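Local coordinates for extracellular solute-binding protein, family 1 (PDB 3OMB) that probably binds a carbohydrate-type solute outside the cell and delivers it to an ABC transporter, and holds a magnesium ion, at residues N101-G104 / A105-Y109; N403-L406 / S407-G411. All coordinates share one frame; numbering follows the deposited sequence.

Interaction 1 (N101-G104 / A105-Y109)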
loop_
_atom_site.group_PDB
_atom_site.type_symbol
_atom_site.label_atom_id
_atom_site.label_comp_id
_atom_site.label_asym_id
_atom_site.label_seq_id
_atom_site.Cartn_x
_atom_site.Cartn_y
_atom_site.Cartn_z
ATOM N N ASN A 101 10.528 -5.999 -9.725
ATOM C CA ASN A 101 9.522 -6.465 -8.784
ATOM C C ASN A 101 9.422 -7.982 -8.784
ATOM O O ASN A 101 8.332 -8.535 -8.713
ATOM C CB ASN A 101 8.149 -5.839 -9.053
ATOM C CG ASN A 101 8.064 -4.397 -8.594
ATOM O OD1 ASN A 101 8.218 -4.101 -7.416
ATOM N ND2 ASN A 101 7.794 -3.497 -9.523
ATOM N N GLY A 102 10.569 -8.641 -8.897
ATOM C CA GLY A 102 10.616 -10.102 -8.868
ATOM C C GLY A 102 10.882 -10.642 -7.481
ATOM O O GLY A 102 10.182 -11.533 -7.025
ATOM N N TYR A 103 11.871 -10.065 -6.807
ATOM C CA TYR A 103 12.431 -10.623 -5.580
ATOM C C TYR A 103 12.631 -9.577 -4.518
ATOM O O TYR A 103 12.758 -8.402 -4.813
ATOM C CB TYR A 103 13.795 -11.233 -5.893
ATOM C CG TYR A 103 13.725 -12.237 -7.004
ATOM C CD1 TYR A 103 13.188 -13.498 -6.784
ATOM C CD2 TYR A 103 14.155 -11.909 -8.287
ATOM C CE1 TYR A 103 13.085 -14.415 -7.817
ATOM C CE2 TYR A 103 14.072 -12.828 -9.327
ATOM C CZ TYR A 103 13.544 -14.078 -9.084
ATOM O OH TYR A 103 13.454 -14.993 -10.099
ATOM N N GLY A 104 12.675 -10.009 -3.269
ATOM C CA GLY A 104 13.082 -9.125 -2.187
ATOM C C GLY A 104 14.468 -9.525 -1.734
ATOM O O GLY A 104 14.939 -10.612 -2.067
ATOM N N ALA A 105 15.099 -8.663 -0.947
ATOM C CA ALA A 105 16.482 -8.851 -0.495
ATOM C C ALA A 105 16.739 -10.092 0.361
ATOM O O ALA A 105 17.838 -10.646 0.308
ATOM C CB ALA A 105 16.957 -7.611 0.244
ATOM N N VAL A 106 15.759 -10.517 1.157
ATOM C CA VAL A 106 15.927 -11.694 2.002
ATOM C C VAL A 106 16.246 -12.937 1.161
ATOM O O VAL A 106 16.902 -13.867 1.639
ATOM C CB VAL A 106 14.675 -11.956 2.883
ATOM C CG1 VAL A 106 13.511 -12.496 2.029
ATOM C CG2 VAL A 106 15.010 -12.904 4.049
ATOM N N GLU A 107 15.793 -12.940 -0.089
ATOM C CA GLU A 107 16.061 -14.049 -1.000
ATOM C C GLU A 107 17.518 -14.184 -1.417
ATOM O O GLU A 107 17.998 -15.285 -1.674
ATOM C CB GLU A 107 15.146 -13.975 -2.206
ATOM C CG GLU A 107 13.870 -14.741 -1.925
ATOM C CD GLU A 107 12.623 -13.945 -2.181
ATOM O OE1 GLU A 107 12.707 -12.833 -2.762
ATOM O OE2 GLU A 107 11.545 -14.439 -1.785
ATOM N N ALA A 108 18.219 -13.058 -1.443
ATOM C CA ALA A 108 19.657 -13.065 -1.630
ATOM C C ALA A 108 20.387 -13.784 -0.493
ATOM O O ALA A 108 21.491 -14.319 -0.703
ATOM C CB ALA A 108 20.173 -11.671 -1.787
ATOM N N TYR A 109 19.770 -13.799 0.692
ATOM C CA TYR A 109 20.297 -14.531 1.846
ATOM C C TYR A 109 19.822 -15.981 1.888
ATOM O O TYR A 109 20.551 -16.866 2.344
ATOM C CB TYR A 109 19.975 -13.797 3.154
ATOM C CG TYR A 109 20.781 -12.520 3.320
ATOM C CD1 TYR A 109 22.121 -12.570 3.737
ATOM C CD2 TYR A 109 20.220 -11.269 3.044
ATOM C CE1 TYR A 109 22.868 -11.405 3.885
ATOM C CE2 TYR A 109 20.955 -10.106 3.186
ATOM C CZ TYR A 109 22.281 -10.177 3.609
ATOM O OH TYR A 109 23.033 -9.029 3.749
#
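E107 folds back on its own turn: chi1 of -90° and a bend at chi2 (128°) carry its carboxylate toward the chain leading into helix 106-110, where OE1 meets G104. Y103, with CG opposite its carbonyl carbon (chi1 -55°), sets its ring so that OE1 lies at the ring edge, near the ring plane; CB of Y103 is 3.7 Å from OE1 of E107. G104 N donates to E107 OE1 at 2.9 Å, reaching the oxygen nearly along its C-O axis. In return E107 N donates to G104 O at 3.2 Å, from well above the carbonyl plane. Glutamate suits this place because its chain can return three residues, which resembles the glutamate half of a capping box, the other half being absent: G104 has no side chain to accept from E107 N, so its carbonyl oxygen does. Around them, the Y103 ring packs against W82 and F115. The two acceptors G104 O and E107 OE1 stand 3.2 Å apart, which probably carries a mild electrostatic cost. It is probably repaid by the two hydrogen bonds and by the negative carboxylate lying near the start of a helix, with K86 a distant, weak ion-pair partner for OE2.

Interaction 2 (N403-L406 / S407-G411)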
loop_
_atom_site.group_PDB
_atom_site.type_symbol
_atom_site.label_atom_id
_atom_site.label_comp_id
_atom_site.label_asym_id
_atom_site.label_seq_id
_atom_site.Cartn_x
_atom_site.Cartn_y
_atom_site.Cartn_z
ATOM N N ASN A 403 -6.011 12.500 -19.957
ATOM C CA ASN A 403 -6.798 11.567 -19.167
ATOM C C ASN A 403 -7.801 10.693 -19.872
ATOM O O ASN A 403 -7.973 9.522 -19.496
ATOM C CB ASN A 403 -7.495 12.325 -18.069
ATOM C CG ASN A 403 -6.693 12.335 -16.851
ATOM O OD1 ASN A 403 -6.477 11.278 -16.254
ATOM N ND2 ASN A 403 -6.178 13.511 -16.476
ATOM N N ASP A 404 -8.472 11.282 -20.864
ATOM C CA ASP A 404 -9.356 10.564 -21.763
ATOM C C ASP A 404 -8.593 9.376 -22.309
ATOM O O ASP A 404 -9.076 8.240 -22.273
ATOM C CB ASP A 404 -9.741 11.455 -22.948
ATOM C CG ASP A 404 -10.605 12.641 -22.556
ATOM O OD1 ASP A 404 -10.901 12.839 -21.344
ATOM O OD2 ASP A 404 -10.978 13.387 -23.491
ATOM N N LYS A 405 -7.384 9.667 -22.787
ATOM C CA LYS A 405 -6.557 8.700 -23.463
ATOM C C LYS A 405 -6.102 7.608 -22.514
ATOM O O LYS A 405 -6.162 6.424 -22.839
ATOM C CB LYS A 405 -5.357 9.397 -24.095
ATOM C CG LYS A 405 -5.187 9.108 -25.574
ATOM C CD LYS A 405 -4.605 7.730 -25.843
ATOM C CE LYS A 405 -4.519 7.465 -27.330
ATOM N NZ LYS A 405 -3.492 6.442 -27.625
ATOM N N LEU A 406 -5.647 8.001 -21.333
ATOM C CA LEU A 406 -5.191 7.022 -20.354
ATOM C C LEU A 406 -6.320 6.080 -19.900
ATOM O O LEU A 406 -6.100 4.874 -19.727
ATOM C CB LEU A 406 -4.523 7.727 -19.170
ATOM C CG LEU A 406 -3.442 6.951 -18.427
ATOM C CD1 LEU A 406 -2.278 6.572 -19.334
ATOM C CD2 LEU A 406 -2.937 7.724 -17.215
ATOM N N SER A 407 -7.523 6.625 -19.720
ATOM C CA SER A 407 -8.699 5.823 -19.346
ATOM C C SER A 407 -9.105 4.860 -20.469
ATOM O O SER A 407 -9.446 3.703 -20.218
ATOM C CB SER A 407 -9.887 6.721 -19.002
ATOM O OG SER A 407 -9.762 7.318 -17.723
ATOM N N GLN A 408 -9.059 5.344 -21.706
ATOM C CA GLN A 408 -9.372 4.521 -22.853
ATOM C C GLN A 408 -8.387 3.351 -22.955
ATOM O O GLN A 408 -8.800 2.196 -23.119
ATOM C CB GLN A 408 -9.321 5.335 -24.137
ATOM C CG GLN A 408 -10.056 4.626 -25.278
ATOM C CD GLN A 408 -9.238 4.518 -26.555
ATOM O OE1 GLN A 408 -8.068 4.097 -26.538
ATOM N NE2 GLN A 408 -9.861 4.874 -27.681
ATOM N N LEU A 409 -7.091 3.658 -22.860
ATOM C CA LEU A 409 -6.053 2.631 -22.921
ATOM C C LEU A 409 -6.222 1.578 -21.827
ATOM O O LEU A 409 -6.170 0.391 -22.117
ATOM C CB LEU A 409 -4.653 3.263 -22.882
ATOM C CG LEU A 409 -4.241 4.015 -24.158
ATOM C CD1 LEU A 409 -2.961 4.840 -23.938
ATOM C CD2 LEU A 409 -4.093 3.093 -25.387
ATOM N N THR A 410 -6.436 2.033 -20.588
ATOM C CA THR A 410 -6.729 1.189 -19.413
ATOM C C THR A 410 -7.940 0.298 -19.601
ATOM O O THR A 410 -7.878 -0.895 -19.315
ATOM C CB THR A 410 -6.999 2.040 -18.153
ATOM O OG1 THR A 410 -5.867 2.873 -17.885
ATOM C CG2 THR A 410 -7.280 1.157 -16.935
ATOM N N GLY A 411 -9.044 0.877 -20.067
ATOM C CA GLY A 411 -10.234 0.106 -20.394
ATOM C C GLY A 411 -9.967 -1.003 -21.403
ATOM O O GLY A 411 -10.516 -2.102 -21.282
#
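T410 grips L406 with two donors on one carbonyl oxygen, a threonine side chain bonded to the carbonyl one turn back, at i-4, within helix 403-411, the helix of a beta-alpha-beta unit between strands 398-401 and 431-433. T410 OG1 donates to L406 O at 2.7 Å, while T410 N reaches the same L406 O at 3.0 Å from the other face of the carbonyl plane. A threonine can do this because OG1 stands opposite its own carbonyl carbon (chi1 -58°), beside the backbone N, and so hangs back over the preceding turn. S407 repeats the arrangement more loosely: its OG makes a weak bond to N403 O at 3.3 Å, alongside the regular S407 N bond. The backbone ladder continues with Q408 N to D404 O and L409 N to K405 O. On another side of the helix K405 bends at chi2, laying its chain obliquely over L409, with K405 CD 3.8 Å from L409 CD1. Lysine fits here because its long chain, NZ included, can run over a leucine. With an alanine in place of L409, K405 CD and NZ would probably lose the branched methyls they lie on, and the lysine chain would be less fixed. Farther out, L406 touches A390, and D402 OD2 accepts from K405 N. N403 ND2 donates to G434 O, just beyond strand 431-433.

Interaction 1 comes first along the chain, where the loop after strand 98-100 turns into helix 106-110; interaction 2 follows some three hundred residues later, within helix 403-411. Their centres lie about 34 Å apart and their nearest atoms about 17 Å, so neither touches the other. Interaction 1 is tied to the mixed sheet: N101 makes backbone hydrogen bonds with G353 of strand 352-356 and a weak one to K47 of strand 41-48, whereas T410 touches N51 in the loop after that strand. Helix 403-411 belongs to its own beta-alpha-beta unit. One contact is thus a loop-to-helix entry, the other lies within a single helix; both are away from the magnesium site.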